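Surface glycoprotein (Trypanosoma brucei, PDB 5KLH) forms the bilobed ectodomain of a transmembrane surface protein of insect-stage trypanosomes, and is a putative sensor. Local coordinates at residues Q43-A48 / I210-E215; A60-S65 / S71-K76; V75-N80 / L158-A163; E117-F122 / Y133-S138. All blocks are in the same frame, centred on the assembly; numbering follows the deposited sequence.

Interaction 1: residues Q43-A48 / I210-E215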
loop_
_atom_site.group_PDB
_atom_site.type_symbol
_atom_site.label_atom_id
_atom_site.label_comp_id
_atom_site.label_asym_id
_atom_site.label_seq_id
_atom_site.Cartn_x
_atom_site.Cartn_y
_atom_site.Cartn_z
ATOM N N GLN A 43 -12.212 12.670 -6.453
ATOM C CA GLN A 43 -12.194 12.915 -5.016
ATOM C C GLN A 43 -11.323 14.134 -4.733
ATOM O O GLN A 43 -10.575 14.607 -5.605
ATOM C CB GLN A 43 -11.673 11.688 -4.244
ATOM C CG GLN A 43 -10.188 11.320 -4.540
ATOM C CD GLN A 43 -9.685 10.090 -3.768
ATOM O OE1 GLN A 43 -10.376 9.586 -2.876
ATOM N NE2 GLN A 43 -8.467 9.604 -4.111
ATOM N N SER A 44 -11.431 14.652 -3.520
ATOM C CA SER A 44 -10.590 15.761 -3.102
ATOM C C SER A 44 -9.853 15.366 -1.852
ATOM O O SER A 44 -10.455 14.859 -0.903
ATOM C CB SER A 44 -11.428 17.031 -2.861
ATOM O OG SER A 44 -11.923 17.541 -4.086
ATOM N N LEU A 45 -8.544 15.578 -1.864
ATOM C CA LEU A 45 -7.728 15.381 -0.685
ATOM C C LEU A 45 -7.680 16.699 0.056
ATOM O O LEU A 45 -7.718 17.757 -0.559
ATOM C CB LEU A 45 -6.321 14.930 -1.072
ATOM C CG LEU A 45 -6.264 13.820 -2.114
ATOM C CD1 LEU A 45 -4.825 13.550 -2.493
ATOM C CD2 LEU A 45 -6.938 12.547 -1.589
ATOM N N SER A 46 -7.619 16.646 1.373
ATOM C CA SER A 46 -7.415 17.867 2.133
ATOM C C SER A 46 -6.035 17.799 2.738
ATOM O O SER A 46 -5.787 16.947 3.584
ATOM C CB SER A 46 -8.462 18.042 3.245
ATOM O OG SER A 46 -9.789 17.963 2.761
ATOM N N VAL A 47 -5.145 18.693 2.314
ATOM C CA VAL A 47 -3.790 18.744 2.846
ATOM C C VAL A 47 -3.553 20.057 3.573
ATOM O O VAL A 47 -3.650 21.120 2.972
ATOM C CB VAL A 47 -2.747 18.584 1.728
ATOM C CG1 VAL A 47 -1.347 18.519 2.300
ATOM C CG2 VAL A 47 -3.041 17.330 0.917
ATOM N N ALA A 48 -3.237 19.969 4.860
ATOM C CA ALA A 48 -3.042 21.153 5.692
ATOM C C ALA A 48 -2.051 22.122 5.061
ATOM O O ALA A 48 -0.913 21.747 4.740
ATOM C CB ALA A 48 -2.579 20.752 7.077
ATOM N N ILE A 210 -1.131 9.393 -4.747
ATOM C CA ILE A 210 0.109 8.624 -4.675
ATOM C C ILE A 210 1.259 9.538 -4.240
ATOM O O ILE A 210 2.049 9.173 -3.368
ATOM C CB ILE A 210 0.416 7.943 -6.014
ATOM C CG1 ILE A 210 -0.581 6.803 -6.246
ATOM C CG2 ILE A 210 1.857 7.451 -6.048
ATOM C CD1 ILE A 210 -0.491 6.161 -7.623
ATOM N N ALA A 211 1.326 10.742 -4.812
ATOM C CA ALA A 211 2.336 11.718 -4.390
ATOM C C ALA A 211 2.270 12.030 -2.893
ATOM O O ALA A 211 3.307 12.099 -2.223
ATOM C CB ALA A 211 2.204 12.992 -5.201
ATOM N N LEU A 212 1.061 12.210 -2.358
ATOM C CA LEU A 212 0.896 12.460 -0.937
ATOM C C LEU A 212 1.347 11.258 -0.109
ATOM O O LEU A 212 2.046 11.427 0.896
ATOM C CB LEU A 212 -0.562 12.820 -0.630
ATOM C CG LEU A 212 -0.872 13.332 0.770
ATOM C CD1 LEU A 212 -0.103 14.634 1.026
ATOM C CD2 LEU A 212 -2.369 13.548 0.933
ATOM N N GLU A 213 0.969 10.051 -0.541
ATOM C CA GLU A 213 1.377 8.831 0.142
ATOM C C GLU A 213 2.889 8.768 0.218
ATOM O O GLU A 213 3.458 8.430 1.253
ATOM C CB GLU A 213 0.853 7.581 -0.589
ATOM C CG GLU A 213 -0.617 7.301 -0.367
ATOM C CD GLU A 213 -0.925 6.827 1.047
ATOM O OE1 GLU A 213 -0.325 5.833 1.507
ATOM O OE2 GLU A 213 -1.778 7.448 1.720
ATOM N N ARG A 214 3.528 9.097 -0.894
ATOM C CA ARG A 214 4.984 9.034 -0.973
ATOM C C ARG A 214 5.643 10.071 -0.085
ATOM O O ARG A 214 6.496 9.742 0.745
ATOM C CB ARG A 214 5.464 9.234 -2.409
ATOM C CG ARG A 214 6.979 9.133 -2.545
ATOM C CD ARG A 214 7.436 9.397 -3.962
ATOM N NE ARG A 214 7.065 10.741 -4.394
ATOM C CZ ARG A 214 6.234 11.011 -5.390
ATOM N NH1 ARG A 214 5.958 12.275 -5.684
ATOM N NH2 ARG A 214 5.681 10.029 -6.100
ATOM N N GLU A 215 5.241 11.324 -0.266
ATOM C CA GLU A 215 5.956 12.441 0.351
ATOM C C GLU A 215 5.654 12.589 1.838
ATOM O O GLU A 215 6.381 13.283 2.553
ATOM C CB GLU A 215 5.635 13.741 -0.380
ATOM C CG GLU A 215 6.086 13.776 -1.816
ATOM C CD GLU A 215 7.595 13.661 -1.956
ATOM O OE1 GLU A 215 8.324 14.417 -1.279
ATOM O OE2 GLU A 215 8.055 12.810 -2.744
#
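Leu45 and Val47 of strand 36-47 reach Leu212 on helix 208-215, the last helix of the ectodomain construct, laid over one face of a curled beta sheet. The segment starts at Gln43, which does not reach 210-215; its NE2 hydrogen-bonds Ser55 OG on the neighbouring strand 51-63, and its chain touches Phe209 from the helix's first turn. Leu45 follows with its CB directed at the helix, and its CD1 comes to 4.2 Å from Leu212 CD2, a light apolar touch. Val47 makes the closer contact. A chi1 of -175° leaves its CG2 opposite the carbonyl carbon, 3.8 Å from Leu212 CD2 and 4.0 Å from Leu212 CD1, so one valine methyl meets both branches of the leucine as the two side chains overlap alongside, pointing in opposite senses. Phe14 of helix 12-20 packs on Val47 and Leu212 together and completes this apolar cluster. Beyond the contact, Arg214 is held by Asn13 at NH1 and by Tyr176 at NH2. Its NE donates to Glu215 OE2 at 2.8 Å, nearly straight at 170°; the carboxylate oxygen lies in the guanidinium plane and receives the proton on its anti lone pair.

Interaction 2: residues A60-S65 / S71-K76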
loop_
_atom_site.group_PDB
_atom_site.type_symbol
_atom_site.label_atom_id
_atom_site.label_comp_id
_atom_site.label_asym_id
_atom_site.label_seq_id
_atom_site.Cartn_x
_atom_site.Cartn_y
_atom_site.Cartn_z
ATOM N N ALA A 60 -14.489 -0.222 -9.250
ATOM C CA ALA A 60 -15.647 -1.081 -9.237
ATOM C C ALA A 60 -15.528 -1.994 -8.034
ATOM O O ALA A 60 -14.418 -2.272 -7.570
ATOM C CB ALA A 60 -15.753 -1.880 -10.548
ATOM N N THR A 61 -16.671 -2.433 -7.519
ATOM C CA THR A 61 -16.705 -3.422 -6.445
ATOM C C THR A 61 -16.845 -4.801 -7.072
ATOM O O THR A 61 -17.819 -5.073 -7.777
ATOM C CB THR A 61 -17.860 -3.156 -5.475
ATOM O OG1 THR A 61 -17.677 -1.870 -4.876
ATOM C CG2 THR A 61 -17.897 -4.208 -4.374
ATOM N N VAL A 62 -15.845 -5.651 -6.854
ATOM C CA VAL A 62 -15.822 -6.975 -7.447
ATOM C C VAL A 62 -16.235 -8.013 -6.421
ATOM O O VAL A 62 -15.636 -8.101 -5.360
ATOM C CB VAL A 62 -14.418 -7.318 -7.989
ATOM C CG1 VAL A 62 -14.413 -8.701 -8.580
ATOM C CG2 VAL A 62 -14.000 -6.290 -9.037
ATOM N N PRO A 63 -17.277 -8.796 -6.722
ATOM C CA PRO A 63 -17.631 -9.826 -5.741
ATOM C C PRO A 63 -16.544 -10.889 -5.646
ATOM O O PRO A 63 -15.913 -11.200 -6.646
ATOM C CB PRO A 63 -18.935 -10.406 -6.300
ATOM C CG PRO A 63 -18.850 -10.142 -7.786
ATOM C CD PRO A 63 -18.139 -8.827 -7.916
ATOM N N VAL A 64 -16.320 -11.437 -4.459
ATOM C CA VAL A 64 -15.343 -12.511 -4.337
ATOM C C VAL A 64 -15.847 -13.766 -5.066
ATOM O O VAL A 64 -15.104 -14.418 -5.815
ATOM C CB VAL A 64 -15.042 -12.806 -2.856
ATOM C CG1 VAL A 64 -14.332 -14.129 -2.687
ATOM C CG2 VAL A 64 -14.199 -11.684 -2.282
ATOM N N SER A 65 -17.121 -14.083 -4.864
ATOM C CA SER A 65 -17.738 -15.232 -5.535
ATOM C C SER A 65 -17.687 -15.101 -7.055
ATOM O O SER A 65 -18.148 -14.105 -7.631
ATOM C CB SER A 65 -19.188 -15.404 -5.074
ATOM O OG SER A 65 -19.725 -16.616 -5.575
ATOM N N SER A 71 -6.775 -19.254 -3.629
ATOM C CA SER A 71 -6.822 -18.340 -2.492
ATOM C C SER A 71 -6.777 -16.878 -2.944
ATOM O O SER A 71 -6.783 -15.963 -2.110
ATOM C CB SER A 71 -5.657 -18.625 -1.544
ATOM O OG SER A 71 -4.415 -18.314 -2.163
ATOM N N GLN A 72 -6.724 -16.676 -4.261
ATOM C CA GLN A 72 -6.515 -15.354 -4.846
ATOM C C GLN A 72 -7.776 -14.780 -5.453
ATOM O O GLN A 72 -8.552 -15.488 -6.099
ATOM C CB GLN A 72 -5.432 -15.414 -5.933
ATOM C CG GLN A 72 -4.145 -16.041 -5.468
ATOM C CD GLN A 72 -3.251 -15.083 -4.711
ATOM O OE1 GLN A 72 -3.016 -13.948 -5.138
ATOM N NE2 GLN A 72 -2.715 -15.549 -3.591
ATOM N N LEU A 73 -7.978 -13.482 -5.251
ATOM C CA LEU A 73 -8.946 -12.745 -6.034
ATOM C C LEU A 73 -8.293 -12.452 -7.378
ATOM O O LEU A 73 -7.114 -12.094 -7.423
ATOM C CB LEU A 73 -9.338 -11.440 -5.340
ATOM C CG LEU A 73 -10.326 -10.504 -6.038
ATOM C CD1 LEU A 73 -11.758 -11.007 -5.867
ATOM C CD2 LEU A 73 -10.181 -9.115 -5.459
ATOM N N VAL A 74 -9.049 -12.637 -8.457
ATOM C CA VAL A 74 -8.562 -12.399 -9.802
ATOM C C VAL A 74 -9.234 -11.168 -10.367
ATOM O O VAL A 74 -10.440 -11.177 -10.638
ATOM C CB VAL A 74 -8.833 -13.613 -10.723
ATOM C CG1 VAL A 74 -8.298 -13.344 -12.118
ATOM C CG2 VAL A 74 -8.191 -14.866 -10.140
ATOM N N VAL A 75 -8.457 -10.107 -10.556
ATOM C CA VAL A 75 -9.005 -8.848 -11.044
ATOM C C VAL A 75 -8.510 -8.613 -12.464
ATOM O O VAL A 75 -7.327 -8.378 -12.686
ATOM C CB VAL A 75 -8.606 -7.674 -10.132
ATOM C CG1 VAL A 75 -9.216 -6.377 -10.629
ATOM C CG2 VAL A 75 -9.058 -7.957 -8.705
ATOM N N LYS A 76 -9.421 -8.723 -13.428
ATOM C CA LYS A 76 -9.087 -8.462 -14.822
ATOM C C LYS A 76 -9.425 -7.028 -15.182
ATOM O O LYS A 76 -10.595 -6.638 -15.242
ATOM C CB LYS A 76 -9.822 -9.456 -15.727
ATOM C CG LYS A 76 -9.531 -10.889 -15.305
ATOM C CD LYS A 76 -10.075 -11.926 -16.276
ATOM C CE LYS A 76 -9.713 -13.326 -15.792
ATOM N NZ LYS A 76 -10.080 -14.400 -16.761
#
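Leu73 reaches Val62 and Val64 because its CG stands opposite the backbone N (chi1 178°) and a chi2 of 79° turns CD1 to the segment 60-65, although the CB itself starts off across the line between the segments. That single methyl makes the whole of the close contact. It lies 4.4 Å from Val62 CG1, 4.2 Å from Val64 CA and 4.4 Å from Val64 CG2, so it rests against the end of strand 51-63 and the turn that follows, with the Pro63 carbonyl O 4.2 Å from the same CD1. Val62 offers its CG1 with its CB directed at strand 72-79, whereas Val64 meets CD1 with its CA and CG2. The two strands are not paired with each other here: Val62 and Val64 take their backbone bonds from strand 197-204 and its approach at Asp196, while Leu73 bonds to Ser89 on strand 85-100. Leu73 also packs on Val198 and Leu91, so it joins strands 51-63, 197-204 and 85-100 inside the curled sheet. Pro63 O accepts a hydrogen bond from Asn67 ND2 within the connection. With one leucine methyl against two valine methyls, a CA and a carbonyl O, all at 4.2 Å or more, the contact is loose, non-directional and held by burial of apolar surface.

Interaction 3: residues V75-N80 / L158-A163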
loop_
_atom_site.group_PDB
_atom_site.type_symbol
_atom_site.label_atom_id
_atom_site.label_comp_id
_atom_site.label_asym_id
_atom_site.label_seq_id
_atom_site.Cartn_x
_atom_site.Cartn_y
_atom_site.Cartn_z
ATOM N N VAL A 75 -8.457 -10.107 -10.556
ATOM C CA VAL A 75 -9.005 -8.848 -11.044
ATOM C C VAL A 75 -8.510 -8.613 -12.464
ATOM O O VAL A 75 -7.327 -8.378 -12.686
ATOM C CB VAL A 75 -8.606 -7.674 -10.132
ATOM C CG1 VAL A 75 -9.216 -6.377 -10.629
ATOM C CG2 VAL A 75 -9.058 -7.957 -8.705
ATOM N N LYS A 76 -9.421 -8.723 -13.428
ATOM C CA LYS A 76 -9.087 -8.462 -14.822
ATOM C C LYS A 76 -9.425 -7.028 -15.182
ATOM O O LYS A 76 -10.595 -6.638 -15.242
ATOM C CB LYS A 76 -9.822 -9.456 -15.727
ATOM C CG LYS A 76 -9.531 -10.889 -15.305
ATOM C CD LYS A 76 -10.075 -11.926 -16.276
ATOM C CE LYS A 76 -9.713 -13.326 -15.792
ATOM N NZ LYS A 76 -10.080 -14.400 -16.761
ATOM N N VAL A 77 -8.382 -6.233 -15.383
ATOM C CA VAL A 77 -8.545 -4.809 -15.612
ATOM C C VAL A 77 -8.737 -4.576 -17.104
ATOM O O VAL A 77 -7.855 -4.878 -17.899
ATOM C CB VAL A 77 -7.321 -4.039 -15.092
ATOM C CG1 VAL A 77 -7.496 -2.549 -15.275
ATOM C CG2 VAL A 77 -7.064 -4.411 -13.642
ATOM N N ASN A 78 -9.914 -4.090 -17.477
ATOM C CA ASN A 78 -10.224 -3.800 -18.874
ATOM C C ASN A 78 -10.768 -2.375 -18.991
ATOM O O ASN A 78 -11.979 -2.151 -19.133
ATOM C CB ASN A 78 -11.217 -4.825 -19.431
ATOM C CG ASN A 78 -11.329 -4.760 -20.943
ATOM O OD1 ASN A 78 -10.654 -3.953 -21.597
ATOM N ND2 ASN A 78 -12.174 -5.615 -21.510
ATOM N N ILE A 79 -9.846 -1.420 -18.932
ATOM C CA ILE A 79 -10.168 -0.007 -18.848
ATOM C C ILE A 79 -9.708 0.682 -20.119
ATOM O O ILE A 79 -8.578 0.475 -20.571
ATOM C CB ILE A 79 -9.500 0.627 -17.623
ATOM C CG1 ILE A 79 -10.062 -0.011 -16.345
ATOM C CG2 ILE A 79 -9.704 2.142 -17.598
ATOM C CD1 ILE A 79 -11.547 0.358 -16.061
ATOM N N ASN A 80 -10.600 1.469 -20.707
ATOM C CA ASN A 80 -10.300 2.262 -21.895
ATOM C C ASN A 80 -8.996 3.039 -21.709
ATOM O O ASN A 80 -8.823 3.725 -20.700
ATOM C CB ASN A 80 -11.480 3.206 -22.181
ATOM C CG ASN A 80 -11.307 4.001 -23.451
ATOM O OD1 ASN A 80 -10.976 3.452 -24.503
ATOM N ND2 ASN A 80 -11.538 5.308 -23.363
ATOM N N LEU A 158 -8.429 -3.009 -3.052
ATOM C CA LEU A 158 -7.247 -3.294 -3.836
ATOM C C LEU A 158 -6.907 -2.055 -4.649
ATOM O O LEU A 158 -7.757 -1.570 -5.386
ATOM C CB LEU A 158 -7.500 -4.494 -4.749
ATOM C CG LEU A 158 -6.348 -4.874 -5.682
ATOM C CD1 LEU A 158 -5.238 -5.508 -4.891
ATOM C CD2 LEU A 158 -6.843 -5.814 -6.764
ATOM N N TYR A 159 -5.701 -1.519 -4.470
ATOM C CA TYR A 159 -5.258 -0.321 -5.192
ATOM C C TYR A 159 -4.311 -0.678 -6.316
ATOM O O TYR A 159 -3.278 -1.303 -6.068
ATOM C CB TYR A 159 -4.539 0.647 -4.248
ATOM C CG TYR A 159 -5.341 1.117 -3.065
ATOM C CD1 TYR A 159 -5.531 0.294 -1.955
ATOM C CD2 TYR A 159 -5.867 2.395 -3.031
ATOM C CE1 TYR A 159 -6.249 0.738 -0.857
ATOM C CE2 TYR A 159 -6.582 2.846 -1.934
ATOM C CZ TYR A 159 -6.763 2.008 -0.853
ATOM O OH TYR A 159 -7.462 2.451 0.243
ATOM N N LEU A 160 -4.629 -0.264 -7.541
ATOM C CA LEU A 160 -3.794 -0.579 -8.691
ATOM C C LEU A 160 -3.313 0.713 -9.318
ATOM O O LEU A 160 -3.964 1.745 -9.157
ATOM C CB LEU A 160 -4.569 -1.418 -9.714
ATOM C CG LEU A 160 -5.182 -2.708 -9.172
ATOM C CD1 LEU A 160 -6.061 -3.402 -10.217
ATOM C CD2 LEU A 160 -4.074 -3.645 -8.738
ATOM N N VAL A 161 -2.175 0.663 -10.010
ATOM C CA VAL A 161 -1.610 1.869 -10.617
ATOM C C VAL A 161 -1.222 1.654 -12.073
ATOM O O VAL A 161 -0.586 0.650 -12.430
ATOM C CB VAL A 161 -0.375 2.365 -9.810
ATOM C CG1 VAL A 161 0.134 3.694 -10.335
ATOM C CG2 VAL A 161 -0.719 2.513 -8.338
ATOM N N ALA A 162 -1.628 2.600 -12.913
ATOM C CA ALA A 162 -1.210 2.613 -14.318
ATOM C C ALA A 162 -0.253 3.762 -14.585
ATOM O O ALA A 162 -0.401 4.845 -14.024
ATOM C CB ALA A 162 -2.422 2.723 -15.242
ATOM N N ALA A 163 0.712 3.513 -15.463
ATOM C CA ALA A 163 1.690 4.502 -15.920
ATOM C C ALA A 163 1.497 4.817 -17.399
ATOM O O ALA A 163 1.075 3.954 -18.173
ATOM C CB ALA A 163 3.094 3.989 -15.698
#
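Beside Val75 and Val77, whose methyls meet Leu158 and Leu160, Ser34 OG is gripped twice by the backbone: it accepts from Lys76 N and is also hydrogen-bonded to Val74 O. This ties the backbone of strand 72-79 to the residue just after strand 31-33, while the valines point to strand 145-164. The contact across is entirely apolar. Val75 CG2 lies 3.6 Å from Leu158 CD2, the closest approach of the pair of segments, and its other methyl, CG1, is 4.4 Å from Leu160 CD1. One step on, Val77 CG2 meets the same Leu160 CD1 at 3.7 Å, so this leucine branch is shared by both valines. The leucines get there by different torsions: Leu158 extends away from its backbone N (chi1 178°), whereas Leu160 turns back beside it (chi1 -55°). Each valine and its leucine lie alongside, pointing in opposite senses. The strand axes pass 11.0 Å apart at 42°, too far for backbone pairing, as for two strands that flank a third. Phe33 of strand 31-33 touches both valines, and Val200 of strand 197-204 touches Val75 and Leu160. Strand 85-100 lies between the two in the sheet, antiparallel to each, and strand pairing runs on round through 197-204, 51-63, 36-47 and 31-33 to close a barrel-like ring about this core.

Interaction 4: residues E117-F122 / Y133-S138. With SO4 (sulfate ion), chain C.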
loop_
_atom_site.group_PDB
_atom_site.type_symbol
_atom_site.label_atom_id
_atom_site.label_comp_id
_atom_site.label_asym_id
_atom_site.label_seq_id
_atom_site.Cartn_x
_atom_site.Cartn_y
_atom_site.Cartn_z
ATOM N N GLU A 117 15.557 -7.169 26.287
ATOM C CA GLU A 117 14.542 -6.288 26.864
ATOM C C GLU A 117 13.607 -5.706 25.801
ATOM O O GLU A 117 12.395 -5.672 25.995
ATOM C CB GLU A 117 15.179 -5.148 27.665
ATOM C CG GLU A 117 14.139 -4.162 28.208
ATOM C CD GLU A 117 14.732 -3.126 29.151
ATOM O OE1 GLU A 117 15.917 -2.772 28.975
ATOM O OE2 GLU A 117 14.012 -2.669 30.067
ATOM N N LYS A 118 14.173 -5.237 24.691
ATOM C CA LYS A 118 13.368 -4.669 23.619
ATOM C C LYS A 118 12.516 -5.738 22.939
ATOM O O LYS A 118 11.390 -5.456 22.538
ATOM C CB LYS A 118 14.246 -3.966 22.577
ATOM C CG LYS A 118 14.842 -2.660 23.057
ATOM C CD LYS A 118 13.773 -1.617 23.276
ATOM C CE LYS A 118 14.418 -0.252 23.474
ATOM N NZ LYS A 118 15.563 -0.073 22.525
ATOM N N HIS A 119 13.050 -6.950 22.818
ATOM C CA HIS A 119 12.284 -8.061 22.248
ATOM C C HIS A 119 11.076 -8.370 23.131
ATOM O O HIS A 119 9.953 -8.524 22.636
ATOM C CB HIS A 119 13.165 -9.300 22.087
ATOM C CG HIS A 119 12.462 -10.455 21.445
ATOM N ND1 HIS A 119 12.610 -11.753 21.882
ATOM C CD2 HIS A 119 11.598 -10.504 20.402
ATOM C CE1 HIS A 119 11.870 -12.554 21.131
ATOM N NE2 HIS A 119 11.246 -11.819 20.228
ATOM N N GLU A 120 11.312 -8.449 24.438
ATOM C CA GLU A 120 10.249 -8.716 25.405
ATOM C C GLU A 120 9.131 -7.684 25.291
ATOM O O GLU A 120 7.951 -8.019 25.355
ATOM C CB GLU A 120 10.813 -8.727 26.829
ATOM C CG GLU A 120 11.637 -9.958 27.171
ATOM C CD GLU A 120 12.553 -9.734 28.365
ATOM O OE1 GLU A 120 12.444 -8.671 29.008
ATOM O OE2 GLU A 120 13.389 -10.619 28.654
ATOM N N GLN A 121 9.518 -6.422 25.121
ATOM C CA GLN A 121 8.552 -5.343 24.955
ATOM C C GLN A 121 7.738 -5.532 23.673
ATOM O O GLN A 121 6.511 -5.401 23.675
ATOM C CB GLN A 121 9.269 -3.987 24.940
ATOM C CG GLN A 121 8.339 -2.790 24.924
ATOM C CD GLN A 121 9.071 -1.479 25.184
ATOM O OE1 GLN A 121 10.305 -1.432 25.202
ATOM N NE2 GLN A 121 8.310 -0.409 25.395
ATOM N N PHE A 122 8.435 -5.859 22.588
ATOM C CA PHE A 122 7.805 -6.095 21.295
ATOM C C PHE A 122 6.830 -7.264 21.352
ATOM O O PHE A 122 5.758 -7.218 20.745
ATOM C CB PHE A 122 8.884 -6.355 20.233
ATOM C CG PHE A 122 8.346 -6.507 18.832
ATOM C CD1 PHE A 122 8.090 -5.390 18.050
ATOM C CD2 PHE A 122 8.128 -7.772 18.288
ATOM C CE1 PHE A 122 7.612 -5.523 16.751
ATOM C CE2 PHE A 122 7.646 -7.913 16.995
ATOM C CZ PHE A 122 7.390 -6.789 16.222
ATOM N N TYR A 133 2.130 -14.348 19.060
ATOM C CA TYR A 133 3.572 -14.241 18.923
ATOM C C TYR A 133 4.236 -15.597 18.744
ATOM O O TYR A 133 3.821 -16.602 19.325
ATOM C CB TYR A 133 4.193 -13.521 20.130
ATOM C CG TYR A 133 5.525 -12.913 19.773
ATOM C CD1 TYR A 133 5.581 -11.701 19.094
ATOM C CD2 TYR A 133 6.717 -13.561 20.072
ATOM C CE1 TYR A 133 6.795 -11.136 18.742
ATOM C CE2 TYR A 133 7.935 -13.006 19.724
ATOM C CZ TYR A 133 7.961 -11.791 19.061
ATOM O OH TYR A 133 9.173 -11.246 18.709
ATOM N N SER A 134 5.278 -15.613 17.925
ATOM C CA SER A 134 6.116 -16.786 17.772
ATOM C C SER A 134 7.543 -16.404 18.134
ATOM O O SER A 134 8.159 -15.597 17.437
ATOM C CB SER A 134 6.037 -17.325 16.345
ATOM O OG SER A 134 6.937 -18.392 16.149
ATOM N N THR A 135 8.063 -16.963 19.225
ATOM C CA THR A 135 9.435 -16.670 19.642
ATOM C C THR A 135 10.397 -17.617 18.944
ATOM O O THR A 135 10.196 -18.830 18.946
ATOM C CB THR A 135 9.600 -16.774 21.171
ATOM O OG1 THR A 135 8.785 -15.772 21.796
ATOM C CG2 THR A 135 11.051 -16.575 21.577
ATOM N N GLN A 136 11.431 -17.055 18.327
ATOM C CA GLN A 136 12.401 -17.848 17.585
ATOM C C GLN A 136 13.745 -17.921 18.283
ATOM O O GLN A 136 14.420 -18.949 18.230
ATOM C CB GLN A 136 12.579 -17.277 16.174
ATOM C CG GLN A 136 11.363 -17.444 15.296
ATOM C CD GLN A 136 11.063 -18.901 15.002
ATOM O OE1 GLN A 136 11.976 -19.719 14.840
ATOM N NE2 GLN A 136 9.776 -19.239 14.940
ATOM N N SER A 137 14.145 -16.830 18.928
ATOM C CA SER A 137 15.402 -16.816 19.668
ATOM C C SER A 137 15.236 -16.058 20.968
ATOM O O SER A 137 15.014 -14.847 20.961
ATOM C CB SER A 137 16.529 -16.193 18.843
ATOM O OG SER A 137 17.713 -16.117 19.624
ATOM N N SER A 138 15.332 -16.777 22.082
ATOM C CA SER A 138 15.161 -16.168 23.394
ATOM C C SER A 138 16.353 -15.298 23.775
ATOM O O SER A 138 16.181 -14.221 24.343
ATOM C CB SER A 138 14.937 -17.247 24.452
ATOM O OG SER A 138 13.848 -18.069 24.088
HETATM S S SO4 C . 5.664 -16.883 23.292
HETATM O O1 SO4 C . 6.672 -16.990 24.340
HETATM O O2 SO4 C . 4.792 -15.738 23.573
HETATM O O3 SO4 C . 6.356 -16.719 22.016
HETATM O O4 SO4 C . 4.845 -18.096 23.242
HETATM O O HOH W 1 14.229 -12.216 24.127
#
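The rings of His119 and Tyr133 are inclined, planes at 54° and centroids 5.5 Å apart, so that the phenol hydroxyl arrives at the imidazole edge, near its plane. There His119 NE2 and Tyr133 OH share a short hydrogen bond of 2.6 Å. The other imidazole nitrogen is used too: His119 ND1 is 2.8 Å from a water that donates to Ser138 O, also at 2.8 Å. With CG anti to the backbone N (chi1 -177°), the histidine reaches out from helix 116-128, and partners at both nitrogens should fix the rotation of its ring. The Phe122 side chain, one turn along, runs roughly at right angles to that of Tyr133; Phe122 CD2 lies 3.6 Å from Tyr133 CE1, each near the plane of the other ring, so edges meet. Thr135 lies at another part of the histidine edge, its CG2 4.1 Å from His119 CE1. Its OG1 donates to O3 of a sulfate at 2.6 Å and also bonds Arg123; Tyr127 OH holds the same sulfate, probably from the crystallisation liquor. In this lobe of the ectodomain a helix lies on short strand 132-135 and its partner 145-164, the helix tied down by the Cys126-Cys149 disulfide and the loop by Cys140-Cys146.

How the interactions relate
Interactions 1, 2 and 3 lie in one lobe and interaction 4 in the other, its centre about 36, 37 and 40 Å from theirs, in keeping with the bilobed architecture. Strand 145-164 runs from one to the other: interaction 3 uses its later part, and strand 132-135 of interaction 4 pairs with it. Interactions 2 and 3 share Val75 and Lys76 on strand 72-79, with centres about 12 Å apart. Interaction 1 touches interaction 3 through Ile210 CD1 and Val161 CG1, 3.7 Å apart, whereas it stays about 12 Å from interaction 2 at the nearest atoms. The sulfate belongs to interaction 4. Along the chain, interaction 1 encloses all the others.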